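Local coordinates for type-iv like pilin ttha1219 (Thermus thermophilus, PDB 5G23), which is a type IV-like pilin that probably serves as a subunit of pilus structures linked to natural competence and DNA uptake, at residues R146-G152 with P171-A177; G196-P202 with E224-I228. Residue numbers count along the deposited sequence, not the author numbering.

Interaction 1: R146-G152 with P171-A177; sequences RVAYLEG and PKVSALA
Tyr-149 lies over two side chains of the neighbouring strand: its CB packs on Leu-176 CD2 at 3.8 Å and its ring atom CD2 meets Val-173 CG2 at 3.9 Å. The two strands are the central, antiparallel pair of the pilin's C-terminal four-stranded sheet, with short axes 4.5 Å apart at closest approach and N-to-C directions 161° apart. Residues 146-151 are in beta conformation. Ala-148 and Ala-177 form a hydrogen-bonded pair (N to O 2.9 Å in both directions), and Tyr-149 and Leu-176 follow as a non-hydrogen-bonded pair, CA to CA 4.4 Å. A classic beta bulge then breaks the register: opposite Leu-150 stand both Ser-174 (phi/psi -95/-23) and Ala-175 (-162/160). Leu-150 N donates to Ala-175 O, while Leu-150 O accepts from Ser-174 N, both at 2.9 Å.

The p rotamer of Tyr-149 and the m,t rotamer of Leu-176 set up the first overlap on a face that strand 160-165 covers through Gln-160 and Val-162. On the opposite face the alanines come close, Ala-148 CB to Ala-177 CB at 4.4 Å, with Trp-155 touching both, and Leu-150 CB touches Ala-175 CB at 4.3 Å. At the Gly-152 end, after a cis peptide bond, Pro-171 CB meets Glu-151 OE2 at 3.4 Å, while Glu-151 OE1 forms a salt bridge to Lys-156. Two waters finish the seam. One donates to Glu-151 OE2 (3.3 Å) and accepts from Lys-172 N (2.7 Å); the other joins Gly-152 N to Lys-172 O, 2.6 Å from each.

Interaction 2: G196-P202 with E224-I228; sequences GSTLSYP and EKLWI
No strand pairing joins loop 196-202 to strand 224-228; bumps on each fit hollows in the other, with CA atoms no nearer than the 6.3 Å between Leu-199 and Leu-226. The first bump is Glu-224, extended from the strand (chi1 p, chi2 t) against one face of the type I turn Gly-196 to Leu-199. Gly-196 N donates to its OE1 (2.7 Å), and Thr-198 N (2.9 Å) and OG1 (2.6 Å) to its OE2; Tyr-179 OH also bonds OE1. Two waters bridge Thr-198 OG1 to Glu-224 N and O. Leu-199, rotamer m,t, sets CD2 between Glu-224 OE2 (3.6 Å) and Leu-226 CB (3.7 Å). CD2 of Leu-226, rotamer t,p, in turn fills a hollow lined by Ser-200 O (3.8 Å), Tyr-201 CD1 (3.9 Å) and Pro-202 CD (4.3 Å), and Pro-202 CG rests on Ile-228 CD1 at 3.8 Å. Trp-227 points away, onto helix 44-61, so the strand lies between loop and helix, the helix-on-antiparallel-sheet packing characteristic of the type IV pilin fold.

The two contacts illustrate how one sheet uses different chemistry at its middle and at its margin. Interaction 1 joins the inner strands 141-151 and 173-184, is partly buried, and depends on backbone hydrogen bonds, regular except at a bulge; interaction 2 fits an irregular loop to strand 221-230, outermost in that sheet within the chain, at the surface, where the polar bonds to the loop come from the Glu-224 carboxylate, beside apolar packing of Leu-226 and Ile-228. Strand 173-184 connects them, being the partner of both 141-151 and 221-230. The contacts meet on the face carrying Ala-175 and Ala-177: Ala-177 CB touches Ile-228 CD1 at 3.6 Å, and Ala-175 CB touches Ile-228 CG2 at 4.0 Å. Their centres lie about 16 Å apart.

Interaction 1: R146-G152 with P171-A177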
ATOM      1  N   ARG B 146       2.500 -17.445  -2.262  1.00 14.83           N
ATOM      2  CA  ARG B 146       1.976 -18.539  -1.390  1.00 15.86           C
ATOM      3  C   ARG B 146       1.202 -17.895  -0.282  1.00 16.20           C
ATOM      4  O   ARG B 146       1.608 -16.822   0.288  1.00 16.50           O
ATOM      5  CB  ARG B 146       3.093 -19.413  -0.776  1.00 17.04           C
ATOM      6  CG  ARG B 146       3.983 -20.091  -1.762  1.00 18.10           C
ATOM      7  CD  ARG B 146       3.218 -21.170  -2.539  1.00 19.76           C
ATOM      8  NE  ARG B 146       4.190 -21.929  -3.315  1.00 20.32           N
ATOM      9  CZ  ARG B 146       4.494 -21.669  -4.577  1.00 24.83           C
ATOM     10  NH1 ARG B 146       3.897 -20.678  -5.247  1.00 25.92           N
ATOM     11  NH2 ARG B 146       5.485 -22.357  -5.166  1.00 26.44           N
ATOM     12  N   VAL B 147       0.065 -18.520   0.116  1.00 15.38           N
ATOM     13  CA  VAL B 147      -0.681 -18.062   1.291  1.00 16.13           C
ATOM     14  C   VAL B 147      -1.019 -19.313   2.120  1.00 17.84           C
ATOM     15  O   VAL B 147      -1.559 -20.260   1.582  1.00 18.61           O
ATOM     16  CB  VAL B 147      -2.007 -17.403   0.900  1.00 17.14           C
ATOM     17  CG1 VAL B 147      -2.765 -16.900   2.099  1.00 18.12           C
ATOM     18  CG2 VAL B 147      -1.755 -16.229  -0.089  1.00 17.55           C
ATOM     19  N   ALA B 148      -0.665 -19.293   3.381  1.00 16.12           N
ATOM     20  CA  ALA B 148      -1.032 -20.317   4.345  1.00 15.28           C
ATOM     21  C   ALA B 148      -1.876 -19.651   5.442  1.00 14.44           C
ATOM     22  O   ALA B 148      -1.932 -18.420   5.523  1.00 14.70           O
ATOM     23  CB  ALA B 148       0.202 -20.909   4.973  1.00 16.00           C
ATOM     24  N   TYR B 149      -2.568 -20.464   6.232  1.00 13.27           N
ATOM     25  CA  TYR B 149      -3.381 -19.939   7.277  1.00 14.21           C
ATOM     26  C   TYR B 149      -3.177 -20.700   8.597  1.00 14.16           C
ATOM     27  O   TYR B 149      -2.844 -21.895   8.622  1.00 13.77           O
ATOM     28  CB  TYR B 149      -4.864 -19.942   6.871  1.00 13.71           C
ATOM     29  CG  TYR B 149      -5.462 -21.297   6.667  1.00 14.09           C
ATOM     30  CD1 TYR B 149      -5.417 -21.899   5.432  1.00 14.75           C
ATOM     31  CD2 TYR B 149      -6.234 -21.938   7.691  1.00 15.39           C
ATOM     32  CE1 TYR B 149      -6.001 -23.120   5.222  1.00 15.12           C
ATOM     33  CE2 TYR B 149      -6.854 -23.138   7.462  1.00 16.77           C
ATOM     34  CZ  TYR B 149      -6.740 -23.694   6.205  1.00 16.46           C
ATOM     35  OH  TYR B 149      -7.301 -24.910   5.977  1.00 17.63           O
ATOM     36  N   LEU B 150      -3.421 -19.997   9.688  1.00 14.92           N
ATOM     37  CA  LEU B 150      -3.199 -20.549  11.010  1.00 16.17           C
ATOM     38  C   LEU B 150      -4.546 -20.856  11.622  1.00 17.98           C
ATOM     39  O   LEU B 150      -5.388 -19.965  11.799  1.00 18.45           O
ATOM     40  CB  LEU B 150      -2.435 -19.561  11.882  1.00 17.05           C
ATOM     41  CG  LEU B 150      -2.124 -19.987  13.321  1.00 18.31           C
ATOM     42  CD1 LEU B 150      -1.331 -21.300  13.367  1.00 18.74           C
ATOM     43  CD2 LEU B 150      -1.370 -18.892  14.013  1.00 18.93           C
ATOM     44  N   GLU B 151      -4.807 -22.129  11.895  1.00 20.40           N
ATOM     45  CA  GLU B 151      -6.076 -22.556  12.500  1.00 24.80           C
ATOM     46  C   GLU B 151      -5.779 -23.294  13.792  1.00 27.92           C
ATOM     47  O   GLU B 151      -5.129 -24.352  13.782  1.00 27.76           O
ATOM     48  CB  GLU B 151      -6.861 -23.491  11.602  1.00 26.98           C
ATOM     49  CG  GLU B 151      -8.186 -23.949  12.226  1.00 30.69           C
ATOM     50  CD  GLU B 151      -8.848 -25.068  11.473  1.00 33.39           C
ATOM     51  OE1 GLU B 151      -8.371 -25.431  10.385  1.00 33.27           O
ATOM     52  OE2 GLU B 151      -9.873 -25.580  11.990  1.00 41.00           O
ATOM     53  N   GLY B 152      -6.169 -22.710  14.911  1.00 30.98           N
ATOM     54  CA  GLY B 152      -5.926 -23.354  16.216  1.00 33.53           C
ATOM     55  C   GLY B 152      -4.492 -23.725  16.498  1.00 32.87           C
ATOM     56  O   GLY B 152      -4.262 -24.810  16.980  1.00 38.42           O
ATOM     57  N   PRO B 171     -13.930 -22.400   9.548  1.00 43.14           N
ATOM     58  CA  PRO B 171     -13.145 -22.629  10.785  1.00 41.46           C
ATOM     59  C   PRO B 171     -12.636 -21.317  11.368  1.00 38.66           C
ATOM     60  O   PRO B 171     -12.828 -20.280  10.742  1.00 36.63           O
ATOM     61  CB  PRO B 171     -11.956 -23.440  10.290  1.00 42.46           C
ATOM     62  CG  PRO B 171     -11.759 -22.938   8.903  1.00 43.69           C
ATOM     63  CD  PRO B 171     -13.163 -22.778   8.353  1.00 43.00           C
ATOM     64  N   LYS B 172     -11.952 -21.391  12.500  1.00 35.04           N
ATOM     65  CA  LYS B 172     -11.399 -20.223  13.163  1.00 34.35           C
ATOM     66  C   LYS B 172      -9.991 -19.967  12.661  1.00 28.96           C
ATOM     67  O   LYS B 172      -9.049 -20.672  13.001  1.00 29.63           O
ATOM     68  CB  LYS B 172     -11.344 -20.365  14.701  1.00 38.58           C
ATOM     69  CG  LYS B 172     -12.572 -19.900  15.436  1.00 44.10           C
ATOM     70  CD  LYS B 172     -13.606 -21.002  15.554  1.00 49.73           C
ATOM     71  CE  LYS B 172     -14.853 -20.562  16.366  1.00 52.57           C
ATOM     72  NZ  LYS B 172     -16.104 -21.261  15.956  1.00 54.32           N
ATOM     73  N   VAL B 173      -9.813 -18.937  11.857  1.00 24.08           N
ATOM     74  CA  VAL B 173      -8.534 -18.616  11.289  1.00 20.99           C
ATOM     75  C   VAL B 173      -7.976 -17.401  11.993  1.00 20.57           C
ATOM     76  O   VAL B 173      -8.583 -16.371  12.026  1.00 21.25           O
ATOM     77  CB  VAL B 173      -8.646 -18.322   9.766  1.00 19.89           C
ATOM     78  CG1 VAL B 173      -7.340 -17.802   9.200  1.00 19.46           C
ATOM     79  CG2 VAL B 173      -9.063 -19.584   9.019  1.00 20.40           C
ATOM     80  N   SER B 174      -6.835 -17.534  12.594  1.00 20.00           N
ATOM     81  CA  SER B 174      -6.290 -16.448  13.396  1.00 20.42           C
ATOM     82  C   SER B 174      -5.302 -15.564  12.627  1.00 18.88           C
ATOM     83  O   SER B 174      -5.029 -14.453  13.073  1.00 18.79           O
ATOM     84  CB  SER B 174      -5.743 -16.986  14.710  1.00 22.23           C
ATOM     85  OG  SER B 174      -4.590 -17.693  14.529  1.00 24.57           O
ATOM     86  N   ALA B 175      -4.699 -16.100  11.568  1.00 17.00           N
ATOM     87  CA  ALA B 175      -3.669 -15.368  10.791  1.00 15.92           C
ATOM     88  C   ALA B 175      -3.441 -15.962   9.444  1.00 15.14           C
ATOM     89  O   ALA B 175      -3.767 -17.132   9.217  1.00 14.42           O
ATOM     90  CB  ALA B 175      -2.376 -15.272  11.557  1.00 16.44           C
ATOM     91  N   LEU B 176      -2.870 -15.174   8.540  1.00 14.93           N
ATOM     92  CA  LEU B 176      -2.434 -15.612   7.216  1.00 14.40           C
ATOM     93  C   LEU B 176      -0.928 -15.387   7.144  1.00 13.83           C
ATOM     94  O   LEU B 176      -0.434 -14.409   7.714  1.00 13.46           O
ATOM     95  CB  LEU B 176      -3.086 -14.837   6.098  1.00 14.40           C
ATOM     96  CG  LEU B 176      -4.608 -14.884   6.027  1.00 15.59           C
ATOM     97  CD1 LEU B 176      -5.089 -13.990   4.909  1.00 15.75           C
ATOM     98  CD2 LEU B 176      -5.104 -16.311   5.804  1.00 15.67           C
ATOM     99  N   ALA B 177      -0.260 -16.285   6.478  1.00 13.05           N
ATOM    100  CA  ALA B 177       1.116 -16.093   6.095  1.00 13.65           C
ATOM    101  C   ALA B 177       1.187 -15.955   4.591  1.00 14.23           C
ATOM    102  O   ALA B 177       0.670 -16.797   3.844  1.00 14.72           O
ATOM    103  CB  ALA B 177       1.979 -17.249   6.536  1.00 14.39           C
TER
HETATM  104  O   HOH W   1     -11.668 -23.681  13.943  1.00 51.04           O
HETATM  105  O   HOH W   2      -7.580 -20.526  15.176  1.00 37.12           O

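Interaction 2: G196-P202 with E224-I228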
ATOM      1  N   GLY B 196      13.663 -19.402   0.840  1.00 20.06           N
ATOM      2  CA  GLY B 196      13.504 -19.759   2.235  1.00 21.05           C
ATOM      3  C   GLY B 196      14.690 -19.355   3.102  1.00 20.86           C
ATOM      4  O   GLY B 196      14.559 -19.256   4.315  1.00 22.63           O
ATOM      5  N   SER B 197      15.824 -19.056   2.482  1.00 21.29           N
ATOM      6  CA  SER B 197      17.047 -18.801   3.247  1.00 22.17           C
ATOM      7  C   SER B 197      17.002 -17.504   4.047  1.00 22.17           C
ATOM      8  O   SER B 197      17.738 -17.372   5.036  1.00 23.96           O
ATOM      9  CB  SER B 197      18.262 -18.847   2.345  1.00 23.71           C
ATOM     10  OG  SER B 197      18.280 -17.803   1.418  1.00 23.29           O
ATOM     11  N   THR B 198      16.144 -16.535   3.676  1.00 19.95           N
ATOM     12  CA  THR B 198      16.112 -15.278   4.354  1.00 20.00           C
ATOM     13  C   THR B 198      14.896 -15.095   5.258  1.00 20.69           C
ATOM     14  O   THR B 198      14.602 -13.950   5.672  1.00 20.28           O
ATOM     15  CB  THR B 198      16.221 -14.062   3.377  1.00 20.74           C
ATOM     16  OG1 THR B 198      15.027 -13.932   2.624  1.00 18.82           O
ATOM     17  CG2 THR B 198      17.399 -14.205   2.451  1.00 21.86           C
ATOM     18  N   LEU B 199      14.145 -16.172   5.538  1.00 18.93           N
ATOM     19  CA  LEU B 199      12.901 -16.008   6.262  1.00 19.07           C
ATOM     20  C   LEU B 199      13.037 -16.243   7.750  1.00 20.56           C
ATOM     21  O   LEU B 199      13.914 -16.998   8.167  1.00 20.67           O
ATOM     22  CB  LEU B 199      11.837 -16.979   5.692  1.00 18.36           C
ATOM     23  CG  LEU B 199      11.643 -16.894   4.168  1.00 17.12           C
ATOM     24  CD1 LEU B 199      10.534 -17.876   3.804  1.00 16.42           C
ATOM     25  CD2 LEU B 199      11.339 -15.449   3.794  1.00 16.75           C
ATOM     26  N   SER B 200      12.207 -15.587   8.515  1.00 20.75           N
ATOM     27  CA  SER B 200      12.042 -15.871   9.943  1.00 23.48           C
ATOM     28  C   SER B 200      10.683 -16.428  10.089  1.00 21.93           C
ATOM     29  O   SER B 200       9.711 -15.711   9.893  1.00 24.06           O
ATOM     30  CB  SER B 200      12.073 -14.596  10.784  1.00 26.21           C
ATOM     31  OG  SER B 200      13.337 -14.044  10.681  1.00 33.40           O
ATOM     32  N   TYR B 201      10.571 -17.693  10.395  1.00 20.15           N
ATOM     33  CA  TYR B 201       9.255 -18.305  10.420  1.00 19.75           C
ATOM     34  C   TYR B 201       8.637 -18.181  11.783  1.00 21.09           C
ATOM     35  O   TYR B 201       9.295 -18.370  12.802  1.00 22.57           O
ATOM     36  CB  TYR B 201       9.358 -19.784  10.066  1.00 20.13           C
ATOM     37  CG  TYR B 201       9.832 -20.093   8.710  1.00 20.27           C
ATOM     38  CD1 TYR B 201       8.955 -20.184   7.634  1.00 20.81           C
ATOM     39  CD2 TYR B 201      11.196 -20.358   8.466  1.00 21.51           C
ATOM     40  CE1 TYR B 201       9.401 -20.548   6.365  1.00 21.30           C
ATOM     41  CE2 TYR B 201      11.637 -20.732   7.225  1.00 21.87           C
ATOM     42  CZ  TYR B 201      10.752 -20.806   6.181  1.00 21.16           C
ATOM     43  OH  TYR B 201      11.250 -21.180   4.929  1.00 23.00           O
ATOM     44  N   PRO B 202       7.334 -17.964  11.836  1.00 20.03           N
ATOM     45  CA  PRO B 202       6.680 -18.192  13.072  1.00 20.48           C
ATOM     46  C   PRO B 202       6.592 -19.651  13.483  1.00 20.76           C
ATOM     47  O   PRO B 202       6.760 -20.554  12.671  1.00 20.59           O
ATOM     48  CB  PRO B 202       5.259 -17.664  12.790  1.00 21.09           C
ATOM     49  CG  PRO B 202       5.047 -17.913  11.352  1.00 19.96           C
ATOM     50  CD  PRO B 202       6.401 -17.813  10.714  1.00 20.14           C
ATOM     51  N   GLU B 224      13.019 -12.257  -1.529  1.00 14.63           N
ATOM     52  CA  GLU B 224      11.773 -12.864  -1.036  1.00 14.37           C
ATOM     53  C   GLU B 224      11.280 -12.179   0.203  1.00 14.28           C
ATOM     54  O   GLU B 224      12.006 -11.431   0.871  1.00 13.52           O
ATOM     55  CB  GLU B 224      11.986 -14.356  -0.759  1.00 15.42           C
ATOM     56  CG  GLU B 224      12.927 -14.576   0.464  1.00 15.78           C
ATOM     57  CD  GLU B 224      13.298 -16.006   0.733  1.00 17.64           C
ATOM     58  OE1 GLU B 224      12.819 -16.944   0.025  1.00 18.38           O
ATOM     59  OE2 GLU B 224      14.162 -16.195   1.643  1.00 17.69           O
ATOM     60  N   LYS B 225       9.999 -12.382   0.517  1.00 13.99           N
ATOM     61  CA  LYS B 225       9.473 -11.815   1.670  1.00 14.72           C
ATOM     62  C   LYS B 225       8.364 -12.723   2.208  1.00 14.57           C
ATOM     63  O   LYS B 225       7.510 -13.147   1.470  1.00 14.23           O
ATOM     64  CB  LYS B 225       8.936 -10.418   1.445  1.00 15.59           C
ATOM     65  CG  LYS B 225       8.734  -9.698   2.786  1.00 16.85           C
ATOM     66  CD  LYS B 225       8.240  -8.307   2.557  1.00 19.31           C
ATOM     67  CE  LYS B 225       7.971  -7.598   3.869  1.00 20.19           C
ATOM     68  NZ  LYS B 225       9.260  -7.249   4.517  1.00 21.52           N
ATOM     69  N   LEU B 226       8.455 -13.006   3.497  1.00 13.71           N
ATOM     70  CA  LEU B 226       7.383 -13.671   4.261  1.00 13.70           C
ATOM     71  C   LEU B 226       6.814 -12.676   5.262  1.00 13.90           C
ATOM     72  O   LEU B 226       7.565 -12.067   6.024  1.00 14.31           O
ATOM     73  CB  LEU B 226       7.911 -14.875   5.016  1.00 14.21           C
ATOM     74  CG  LEU B 226       6.954 -15.642   5.935  1.00 15.56           C
ATOM     75  CD1 LEU B 226       5.927 -16.378   5.124  1.00 16.00           C
ATOM     76  CD2 LEU B 226       7.701 -16.597   6.818  1.00 17.04           C
ATOM     77  N   TRP B 227       5.473 -12.554   5.319  1.00 13.08           N
ATOM     78  CA  TRP B 227       4.866 -11.720   6.320  1.00 14.09           C
ATOM     79  C   TRP B 227       3.571 -12.355   6.850  1.00 13.91           C
ATOM     80  O   TRP B 227       2.923 -13.093   6.115  1.00 12.70           O
ATOM     81  CB  TRP B 227       4.723 -10.285   5.818  1.00 14.56           C
ATOM     82  CG  TRP B 227       3.702 -10.020   4.746  1.00 15.00           C
ATOM     83  CD1 TRP B 227       2.600  -9.340   4.934  1.00 16.62           C
ATOM     84  CD2 TRP B 227       3.765 -10.309   3.360  1.00 14.65           C
ATOM     85  NE1 TRP B 227       1.893  -9.222   3.792  1.00 16.82           N
ATOM     86  CE2 TRP B 227       2.603  -9.815   2.790  1.00 15.88           C
ATOM     87  CE3 TRP B 227       4.662 -11.018   2.543  1.00 14.99           C
ATOM     88  CZ2 TRP B 227       2.308  -9.956   1.442  1.00 15.62           C
ATOM     89  CZ3 TRP B 227       4.425 -11.097   1.178  1.00 14.83           C
ATOM     90  CH2 TRP B 227       3.232 -10.589   0.627  1.00 15.26           C
ATOM     91  N   ILE B 228       3.263 -12.055   8.098  1.00 13.95           N
ATOM     92  CA  ILE B 228       2.144 -12.607   8.790  1.00 14.47           C
ATOM     93  C   ILE B 228       1.145 -11.510   9.017  1.00 15.93           C
ATOM     94  O   ILE B 228       1.499 -10.418   9.442  1.00 16.73           O
ATOM     95  CB  ILE B 228       2.541 -13.131  10.167  1.00 15.57           C
ATOM     96  CG1 ILE B 228       3.708 -14.077  10.058  1.00 15.54           C
ATOM     97  CG2 ILE B 228       1.301 -13.762  10.796  1.00 16.55           C
ATOM     98  CD1 ILE B 228       3.509 -15.245   9.086  1.00 15.57           C
TER
HETATM   99  O   HOH W   3      15.455 -11.915   0.267  1.00 16.74           O
HETATM  100  O   HOH W   4      13.197 -12.040   3.321  1.00 18.31           O